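Local coordinates for protein aminotransferase (Psychrobacter arcticus 273-4, PDB 3IF2) that binds pyridoxal 5'-phosphate and probably transfers amino groups between amino acids and keto acids, perhaps as a valine-pyruvate transaminase, at residues N49-F52 with L53-Y56; A68-S71 with A72-S75; Y248-P251 with F252-I256; Q327-D330 with N331-P335. All coordinates share one frame; numbering follows the deposited sequence.

Contact 1: N49-F52 with L53-Y56; sequences NELF and LETY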
loop_
_atom_site.group_PDB
_atom_site.type_symbol
_atom_site.label_atom_id
_atom_site.label_comp_id
_atom_site.label_asym_id
_atom_site.label_seq_id
_atom_site.Cartn_x
_atom_site.Cartn_y
_atom_site.Cartn_z
ATOM N N ASN A 49 4.286 5.404 24.086
ATOM C CA ASN A 49 4.323 6.670 23.381
ATOM C C ASN A 49 5.468 7.590 23.807
ATOM O O ASN A 49 5.995 8.351 22.969
ATOM C CB ASN A 49 2.960 7.344 23.464
ATOM C CG ASN A 49 1.893 6.569 22.678
ATOM O OD1 ASN A 49 2.206 5.882 21.709
ATOM N ND2 ASN A 49 0.638 6.671 23.114
ATOM N N GLU A 50 5.851 7.527 25.084
ATOM C CA GLU A 50 7.034 8.242 25.563
ATOM C C GLU A 50 8.292 7.761 24.840
ATOM O O GLU A 50 9.112 8.600 24.431
ATOM C CB GLU A 50 7.196 8.093 27.082
ATOM C CG GLU A 50 6.276 9.023 27.851
ATOM C CD GLU A 50 5.887 8.536 29.238
ATOM O OE1 GLU A 50 6.466 7.554 29.770
ATOM O OE2 GLU A 50 4.952 9.162 29.791
ATOM N N LEU A 51 8.454 6.435 24.705
ATOM C CA LEU A 51 9.614 5.881 23.985
ATOM C C LEU A 51 9.590 6.257 22.491
ATOM O O LEU A 51 10.626 6.611 21.915
ATOM C CB LEU A 51 9.714 4.367 24.147
ATOM C CG LEU A 51 10.825 3.609 23.382
ATOM C CD1 LEU A 51 12.228 4.231 23.548
ATOM C CD2 LEU A 51 10.807 2.152 23.814
ATOM N N PHE A 52 8.406 6.157 21.885
ATOM C CA PHE A 52 8.212 6.563 20.514
ATOM C C PHE A 52 8.525 8.042 20.297
ATOM O O PHE A 52 9.216 8.367 19.328
ATOM C CB PHE A 52 6.790 6.237 19.994
ATOM C CG PHE A 52 6.493 4.742 19.808
ATOM C CD1 PHE A 52 7.503 3.776 19.560
ATOM C CD2 PHE A 52 5.169 4.324 19.755
ATOM C CE1 PHE A 52 7.187 2.432 19.373
ATOM C CE2 PHE A 52 4.855 2.971 19.547
ATOM C CZ PHE A 52 5.875 2.027 19.355
ATOM N N LEU A 53 8.047 8.916 21.185
ATOM C CA LEU A 53 8.297 10.366 21.055
ATOM C C LEU A 53 9.778 10.687 21.147
ATOM O O LEU A 53 10.283 11.491 20.373
ATOM C CB LEU A 53 7.515 11.188 22.104
ATOM C CG LEU A 53 7.482 12.708 21.933
ATOM C CD1 LEU A 53 7.195 13.130 20.465
ATOM C CD2 LEU A 53 6.500 13.319 22.904
ATOM N N GLU A 54 10.465 10.030 22.078
ATOM C CA GLU A 54 11.926 10.154 22.236
ATOM C C GLU A 54 12.655 9.746 20.957
ATOM O O GLU A 54 13.543 10.459 20.493
ATOM C CB GLU A 54 12.408 9.311 23.427
ATOM C CG GLU A 54 13.918 9.067 23.563
ATOM C CD GLU A 54 14.197 8.113 24.701
ATOM O OE1 GLU A 54 13.899 8.483 25.859
ATOM O OE2 GLU A 54 14.690 6.993 24.439
ATOM N N THR A 55 12.287 8.593 20.418
ATOM C CA THR A 55 12.912 8.095 19.184
ATOM C C THR A 55 12.688 9.090 18.020
ATOM O O THR A 55 13.636 9.449 17.336
ATOM C CB THR A 55 12.418 6.686 18.817
ATOM O OG1 THR A 55 12.564 5.819 19.952
ATOM C CG2 THR A 55 13.207 6.135 17.668
ATOM N N TYR A 56 11.441 9.545 17.874
ATOM C CA TYR A 56 11.022 10.532 16.869
ATOM C C TYR A 56 11.865 11.801 16.899
ATOM O O TYR A 56 12.297 12.284 15.850
ATOM C CB TYR A 56 9.567 10.907 17.130
ATOM C CG TYR A 56 8.934 11.905 16.192
ATOM C CD1 TYR A 56 8.282 11.471 15.046
ATOM C CD2 TYR A 56 8.930 13.260 16.479
ATOM C CE1 TYR A 56 7.681 12.367 14.177
ATOM C CE2 TYR A 56 8.330 14.184 15.616
ATOM C CZ TYR A 56 7.698 13.735 14.461
ATOM O OH TYR A 56 7.068 14.620 13.619
#
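Thr55 turns its hydroxyl back onto the preceding turn of the helix, where OG1 donates to Leu51 O at 2.9 Å. Its first torsion explains the reach: OG1 stands anti to the carbonyl carbon and beside its backbone N (chi1 -52°), which directs it down the helix. Leu51 O accepts two bonds, because Thr55 N also donates to it at 3.0 Å, and the two donors come from opposite faces of the carbonyl plane. The other carbonyls each take the amide four residues on: Leu53 N reaches Asn49 O at 2.8 Å, Glu54 N reaches Glu50 O at 3.1 Å, and Tyr56 N reaches Phe52 O at 2.9 Å with an N-H...O angle of 167°. Leu51 CD1 lies 3.8 Å from Glu54 OE2 and 3.9 Å from Thr55 OG1, an apolar methyl set against two already partnered polar groups. The carboxylate of Glu54 is taken by Arg324 in a salt bridge. Tyr56 OH bonds to the backbone O of Tyr56 of the second subunit, and the two Tyr56 rings stack. Unbroken i to i+4 bonding with a threonine hydroxyl folded onto the i-4 carbonyl is a common alpha-helical arrangement, here within the interface helix 46-60.

Contact 2: A68-S71 with A72-S75; sequences ANSS and AIIS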
loop_
_atom_site.group_PDB
_atom_site.type_symbol
_atom_site.label_atom_id
_atom_site.label_comp_id
_atom_site.label_asym_id
_atom_site.label_seq_id
_atom_site.Cartn_x
_atom_site.Cartn_y
_atom_site.Cartn_z
ATOM N N ALA A 68 19.843 20.365 7.363
ATOM C CA ALA A 68 18.597 19.626 7.597
ATOM C C ALA A 68 18.729 18.128 7.238
ATOM O O ALA A 68 17.709 17.449 7.196
ATOM C CB ALA A 68 17.421 20.292 6.855
ATOM N N ASN A 69 19.958 17.607 7.059
ATOM C CA ASN A 69 20.226 16.168 6.740
ATOM C C ASN A 69 20.039 15.126 7.897
ATOM O O ASN A 69 20.835 14.187 8.019
ATOM C CB ASN A 69 21.647 16.008 6.163
ATOM C CG ASN A 69 22.762 16.232 7.225
ATOM O OD1 ASN A 69 22.568 16.932 8.227
ATOM N ND2 ASN A 69 23.899 15.611 7.013
ATOM N N SER A 70 19.005 15.278 8.726
ATOM C CA SER A 70 18.699 14.307 9.781
ATOM C C SER A 70 18.149 12.979 9.231
ATOM O O SER A 70 17.716 12.915 8.090
ATOM C CB SER A 70 17.703 14.894 10.785
ATOM O OG SER A 70 16.547 15.373 10.137
ATOM N N SER A 71 18.179 11.928 10.051
ATOM C CA SER A 71 17.672 10.587 9.656
ATOM C C SER A 71 16.217 10.646 9.188
ATOM O O SER A 71 15.864 10.041 8.188
ATOM C CB SER A 71 17.799 9.567 10.810
ATOM O OG SER A 71 19.146 9.281 11.102
ATOM N N ALA A 72 15.409 11.409 9.921
ATOM C CA ALA A 72 14.017 11.665 9.585
ATOM C C ALA A 72 13.899 12.227 8.165
ATOM O O ALA A 72 13.115 11.709 7.375
ATOM C CB ALA A 72 13.371 12.599 10.610
ATOM N N ILE A 73 14.693 13.250 7.836
ATOM C CA ILE A 73 14.686 13.824 6.475
ATOM C C ILE A 73 15.136 12.823 5.394
ATOM O O ILE A 73 14.501 12.719 4.343
ATOM C CB ILE A 73 15.516 15.166 6.407
ATOM C CG1 ILE A 73 14.768 16.295 7.146
ATOM C CG2 ILE A 73 15.821 15.578 4.977
ATOM C CD1 ILE A 73 13.297 16.591 6.710
ATOM N N ILE A 74 16.196 12.074 5.662
ATOM C CA ILE A 74 16.731 11.115 4.686
ATOM C C ILE A 74 15.692 10.017 4.381
ATOM O O ILE A 74 15.490 9.637 3.210
ATOM C CB ILE A 74 18.127 10.538 5.156
ATOM C CG1 ILE A 74 19.195 11.660 5.125
ATOM C CG2 ILE A 74 18.588 9.380 4.287
ATOM C CD1 ILE A 74 20.503 11.309 5.839
ATOM N N SER A 75 15.024 9.568 5.444
ATOM C CA SER A 75 13.976 8.554 5.402
ATOM C C SER A 75 12.744 9.082 4.610
ATOM O O SER A 75 12.229 8.406 3.722
ATOM C CB SER A 75 13.652 8.156 6.840
ATOM O OG SER A 75 12.760 7.083 6.894
#
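The start of helix 71-77 is formed here, with Ser70 at the N-cap position and the loop residues Ala68 and Asn69 leading into the first turn. Ser70 O accepts from Ile74 N at 3.0 Å, with an N-H...O angle of 161°, and Ser71 O takes Ser75 N at 2.9 Å; these two i to i+4 bonds show that helical pairing begins at the cap residue. The Ser70 hydroxyl sits between its backbone N and carbonyl carbon (chi1 54°), which turns OG over the first turn, 3.6 Å from Ile73 CG1. That same CG1 comes within 3.2 Å of Ala68 O, so this one methylene touches both the loop carbonyl and the serine hydroxyl. As is usual at a helix N-terminus, the chain changes from an extended conformation at Ser70 (psi 163°) to helical values at Ser71. Ile74 reaches back along the loop, its CD1 3.6 Å from Asn69 O and its CG1 3.5 Å from Ser70 O. The polar ends of the loop are held by the preceding residues: Ser71 OG bonds to Asp62 OD2, and Asn69 OD1 accepts from Asp64 N. Ser70 packs on Leu53 of the second subunit, while Ile73 meets Asn49 of that subunit.

Contact 3: Y248-P251 with F252-I256; sequences YGMP and FPNII. With PLP (pyridoxal-5'-phosphate), chain C.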
loop_
_atom_site.group_PDB
_atom_site.type_symbol
_atom_site.label_atom_id
_atom_site.label_comp_id
_atom_site.label_asym_id
_atom_site.label_seq_id
_atom_site.Cartn_x
_atom_site.Cartn_y
_atom_site.Cartn_z
ATOM N N TYR A 248 -0.018 -10.153 16.765
ATOM C CA TYR A 248 -0.061 -10.018 18.244
ATOM C C TYR A 248 0.934 -10.899 18.996
ATOM O O TYR A 248 0.944 -10.884 20.234
ATOM C CB TYR A 248 -1.477 -10.404 18.751
ATOM C CG TYR A 248 -2.617 -9.608 18.158
ATOM C CD1 TYR A 248 -2.934 -8.332 18.621
ATOM C CD2 TYR A 248 -3.381 -10.132 17.120
ATOM C CE1 TYR A 248 -4.006 -7.580 18.037
ATOM C CE2 TYR A 248 -4.424 -9.403 16.539
ATOM C CZ TYR A 248 -4.738 -8.131 16.996
ATOM O OH TYR A 248 -5.789 -7.433 16.415
ATOM N N GLY A 249 1.777 -11.639 18.267
ATOM C CA GLY A 249 2.651 -12.644 18.836
ATOM C C GLY A 249 4.075 -12.270 19.102
ATOM O O GLY A 249 4.415 -11.097 19.194
HETATM N N MSE A 250 4.905 -13.305 19.218
HETATM C CA MSE A 250 6.330 -13.152 19.502
HETATM C C MSE A 250 7.086 -12.720 18.249
HETATM O O MSE A 250 6.613 -12.984 17.117
HETATM C CB MSE A 250 6.937 -14.479 19.940
HETATM C CG MSE A 250 6.342 -15.072 21.183
HETATM SE SE MSE A 250 6.521 -16.976 21.150
HETATM C CE MSE A 250 5.379 -17.337 19.573
ATOM N N PRO A 251 8.222 -12.008 18.427
ATOM C CA PRO A 251 8.823 -11.471 19.669
ATOM C C PRO A 251 8.243 -10.092 20.090
ATOM O O PRO A 251 8.495 -9.652 21.201
ATOM C CB PRO A 251 10.300 -11.326 19.308
ATOM C CG PRO A 251 10.304 -11.156 17.785
ATOM C CD PRO A 251 9.029 -11.678 17.233
ATOM N N PHE A 252 7.555 -9.404 19.180
ATOM C CA PHE A 252 6.866 -8.137 19.445
ATOM C C PHE A 252 5.561 -8.169 18.666
ATOM O O PHE A 252 5.561 -8.622 17.545
ATOM C CB PHE A 252 7.709 -6.896 19.043
ATOM C CG PHE A 252 8.295 -6.950 17.638
ATOM C CD1 PHE A 252 7.549 -6.560 16.528
ATOM C CD2 PHE A 252 9.609 -7.358 17.440
ATOM C CE1 PHE A 252 8.085 -6.628 15.229
ATOM C CE2 PHE A 252 10.159 -7.411 16.133
ATOM C CZ PHE A 252 9.384 -7.048 15.030
ATOM N N PRO A 253 4.443 -7.711 19.253
ATOM C CA PRO A 253 4.247 -7.136 20.583
ATOM C C PRO A 253 4.208 -8.147 21.727
ATOM O O PRO A 253 4.046 -7.726 22.862
ATOM C CB PRO A 253 2.913 -6.394 20.443
ATOM C CG PRO A 253 2.142 -7.245 19.512
ATOM C CD PRO A 253 3.149 -7.913 18.586
ATOM N N ASN A 254 4.340 -9.443 21.427
ATOM C CA ASN A 254 4.423 -10.533 22.415
ATOM C C ASN A 254 3.231 -10.528 23.353
ATOM O O ASN A 254 3.396 -10.655 24.559
ATOM C CB ASN A 254 5.759 -10.423 23.179
ATOM C CG ASN A 254 6.110 -11.689 24.018
ATOM O OD1 ASN A 254 5.939 -12.835 23.577
ATOM N ND2 ASN A 254 6.632 -11.458 25.223
ATOM N N ILE A 255 2.031 -10.332 22.797
ATOM C CA ILE A 255 0.785 -10.312 23.586
ATOM C C ILE A 255 0.285 -11.775 23.645
ATOM O O ILE A 255 -0.742 -12.108 23.063
ATOM C CB ILE A 255 -0.281 -9.336 22.993
ATOM C CG1 ILE A 255 0.301 -7.932 22.782
ATOM C CG2 ILE A 255 -1.524 -9.279 23.908
ATOM C CD1 ILE A 255 -0.592 -6.973 22.038
ATOM N N ILE A 256 1.083 -12.637 24.290
ATOM C CA ILE A 256 0.833 -14.071 24.464
ATOM C C ILE A 256 0.995 -14.374 25.939
ATOM O O ILE A 256 2.044 -14.090 26.493
ATOM C CB ILE A 256 1.845 -14.959 23.705
ATOM C CG1 ILE A 256 1.617 -14.863 22.205
ATOM C CG2 ILE A 256 1.682 -16.432 24.088
ATOM C CD1 ILE A 256 2.405 -15.917 21.376
HETATM N N1 PLP C . -3.384 -10.019 11.693
HETATM C C2 PLP C . -4.343 -10.015 12.684
HETATM C C2A PLP C . -4.573 -11.290 13.432
HETATM C C3 PLP C . -5.054 -8.828 12.968
HETATM O O3 PLP C . -6.012 -8.778 13.946
HETATM C C4 PLP C . -4.798 -7.656 12.217
HETATM C C4A PLP C . -5.777 -6.499 12.376
HETATM O O4A PLP C . -5.386 -5.338 12.553
HETATM C C5 PLP C . -3.798 -7.692 11.189
HETATM C C6 PLP C . -3.110 -8.898 10.959
HETATM C C5A PLP C . -3.468 -6.489 10.283
HETATM O O4P PLP C . -2.494 -5.620 10.821
HETATM P P PLP C . -1.792 -4.503 9.907
HETATM O O1P PLP C . -2.146 -4.390 8.444
HETATM O O2P PLP C . -0.357 -4.890 10.028
HETATM O O3P PLP C . -2.108 -3.218 10.564
#
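Selenomethionine 250 and Ile256 form an apolar centre, the CE methyl of Met250 lying 3.8 Å from Ile256 CD1, the side chains crossing at about a right angle. The bend at the end of the Met250 chain (chi3 -64°) puts CE there. Further along the loop, Pro251 and Phe252 lie side by side, pointing the same way, Pro251 CG 3.9 Å from Phe252 CD2, and both pack on Phe95 of helix 86-100. The backbone is folded back by two cis peptide bonds, before Pro251 and before Pro253, in the loop between strands 242-245 and 268-273 of the large sheet of the aminotransferase fold. Asn254 N donates to Gly249 O at 2.8 Å from above the carbonyl plane, 51° out of it, whereas Ile255 N reaches Tyr248 O at 2.8 Å from a smaller tilt. Ile255, the centre of an inverse gamma turn, brings CD1 to the edge of the Tyr248 ring, 4.4 Å from CD1 of that ring. On the far side of the ring from CD1, CE2 and OH face the cofactor: Tyr248 OH and PLP O3 share a hydrogen bond of 2.8 Å, near the ring plane. Lys276 NZ makes a weak bond to Tyr248 OH.

Contact 4: Q327-D330 with N331-P335; sequences QLSD and NEIKP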
loop_
_atom_site.group_PDB
_atom_site.type_symbol
_atom_site.label_atom_id
_atom_site.label_comp_id
_atom_site.label_asym_id
_atom_site.label_seq_id
_atom_site.Cartn_x
_atom_site.Cartn_y
_atom_site.Cartn_z
ATOM N N GLN A 327 11.857 -5.254 24.996
ATOM C CA GLN A 327 11.640 -4.802 26.385
ATOM C C GLN A 327 10.337 -4.034 26.523
ATOM O O GLN A 327 9.596 -4.226 27.497
ATOM C CB GLN A 327 12.790 -3.954 26.906
ATOM C CG GLN A 327 14.129 -4.665 26.899
ATOM C CD GLN A 327 15.216 -3.814 27.516
ATOM O OE1 GLN A 327 15.247 -3.636 28.749
ATOM N NE2 GLN A 327 16.121 -3.271 26.664
ATOM N N LEU A 328 10.056 -3.187 25.542
ATOM C CA LEU A 328 8.799 -2.468 25.460
ATOM C C LEU A 328 7.589 -3.456 25.425
ATOM O O LEU A 328 6.586 -3.258 26.107
ATOM C CB LEU A 328 8.799 -1.627 24.187
ATOM C CG LEU A 328 7.610 -0.748 23.871
ATOM C CD1 LEU A 328 7.576 0.340 24.938
ATOM C CD2 LEU A 328 7.711 -0.170 22.464
ATOM N N SER A 329 7.709 -4.507 24.626
ATOM C CA SER A 329 6.663 -5.518 24.491
ATOM C C SER A 329 6.424 -6.315 25.783
ATOM O O SER A 329 5.287 -6.480 26.218
ATOM C CB SER A 329 7.040 -6.493 23.375
ATOM O OG SER A 329 7.133 -5.820 22.143
ATOM N N ASP A 330 7.509 -6.766 26.390
ATOM C CA ASP A 330 7.430 -7.576 27.595
ATOM C C ASP A 330 7.049 -6.794 28.843
ATOM O O ASP A 330 6.270 -7.306 29.647
ATOM C CB ASP A 330 8.758 -8.305 27.861
ATOM C CG ASP A 330 9.172 -9.229 26.719
ATOM O OD1 ASP A 330 8.317 -9.651 25.930
ATOM O OD2 ASP A 330 10.376 -9.542 26.615
ATOM N N ASN A 331 7.584 -5.584 29.006
ATOM C CA ASN A 331 7.354 -4.788 30.236
ATOM C C ASN A 331 6.104 -3.914 30.243
ATOM O O ASN A 331 5.527 -3.705 31.312
ATOM C CB ASN A 331 8.576 -3.889 30.558
ATOM C CG ASN A 331 9.871 -4.688 30.776
ATOM O OD1 ASN A 331 9.837 -5.886 31.045
ATOM N ND2 ASN A 331 11.008 -4.016 30.670
ATOM N N GLU A 332 5.682 -3.424 29.067
ATOM C CA GLU A 332 4.586 -2.462 28.981
ATOM C C GLU A 332 3.370 -2.998 28.242
ATOM O O GLU A 332 2.279 -3.025 28.817
ATOM C CB GLU A 332 5.079 -1.168 28.327
ATOM C CG GLU A 332 6.395 -0.583 28.865
ATOM C CD GLU A 332 6.361 -0.158 30.343
ATOM O OE1 GLU A 332 5.273 0.123 30.904
ATOM O OE2 GLU A 332 7.462 -0.087 30.946
ATOM N N ILE A 333 3.548 -3.474 27.006
ATOM C CA ILE A 333 2.413 -3.921 26.183
ATOM C C ILE A 333 1.735 -5.192 26.740
ATOM O O ILE A 333 0.538 -5.162 27.047
ATOM C CB ILE A 333 2.804 -4.135 24.715
ATOM C CG1 ILE A 333 3.385 -2.858 24.085
ATOM C CG2 ILE A 333 1.567 -4.602 23.897
ATOM C CD1 ILE A 333 3.929 -3.048 22.704
ATOM N N LYS A 334 2.501 -6.281 26.876
ATOM C CA LYS A 334 1.969 -7.581 27.376
ATOM C C LYS A 334 1.230 -7.462 28.715
ATOM O O LYS A 334 0.092 -7.931 28.805
ATOM C CB LYS A 334 3.059 -8.663 27.407
ATOM C CG LYS A 334 2.717 -10.067 27.994
ATOM C CD LYS A 334 3.984 -10.966 27.793
ATOM C CE LYS A 334 3.989 -12.345 28.481
ATOM N NZ LYS A 334 5.161 -13.228 28.002
ATOM N N PRO A 335 1.832 -6.791 29.721
ATOM C CA PRO A 335 1.101 -6.628 30.979
ATOM C C PRO A 335 -0.144 -5.728 30.887
ATOM O O PRO A 335 -1.149 -6.028 31.542
ATOM C CB PRO A 335 2.165 -6.025 31.921
ATOM C CG PRO A 335 3.480 -6.475 31.326
ATOM C CD PRO A 335 3.209 -6.285 29.867
#
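Asn331 holds CG anti to its carbonyl carbon (chi1 -60°), which lays the amide back along the helix over Gln327, its CG 3.3 Å from Gln327 O. Glu332 has a similar first torsion, which keeps CG by the preceding turn, 4.2 Å from Leu328 CD1, and the bend at chi2 (-63°) turns the carboxylate away. Ile333 follows with its CD1 4.3 Å from Ser329 OG. Beneath these side chains the bonding changes register. Asn331 N still pairs with Gln327 O four residues back, but Leu328 O accepts twice: from Ile333 N at 3.2 Å, in the carbonyl plane, and from Glu332 N at 3.1 Å, 39° out of that plane. Lys334 N then bonds to Ser329 O at 2.9 Å. The bonds from Ile333 N and Lys334 N, each spanning five residues, mark a wider pi-type turn within the helix. Pro335 has no amide hydrogen to continue the ladder; its CD instead lies 3.2 Å from Asp330 O, and the helix kinks there. Polar ends are partly met by neighbours: Ser329 OG bonds to Ile325 O, and Asp330 OD1 makes a weak bond to Asn254 ND2. The turn belongs to the long helix 324-351, whose Leu328 and Glu332 pack on helix 46-60, at Leu51 and Ala47 respectively, whereas Ser329, Ile333 and Lys334 meet Phe252, Ile255 and Asn254 of the loop between strands 242-245 and 268-273.

How the contacts relate
Along the chain the four contacts run in series. Contacts 1 and 2 lie on the successive helices 46-60 and 71-77, with centres 17 Å apart, and both touch the second subunit. Contact 1 meets contact 4 through Leu51 CD2 and Leu328 CD1, 3.9 Å apart, so the interface helix packs directly on helix 324-351. Contact 4 in turn backs onto contact 3, their centres 9 Å apart, where Pro253 O lies 3.3 Å from Ser329 CB. Contact 2 is remote from contacts 3 and 4, about 30 and 29 Å between centres. A continuous path of packing thus leads from the dimer interface through two helices to the cofactor-binding loop.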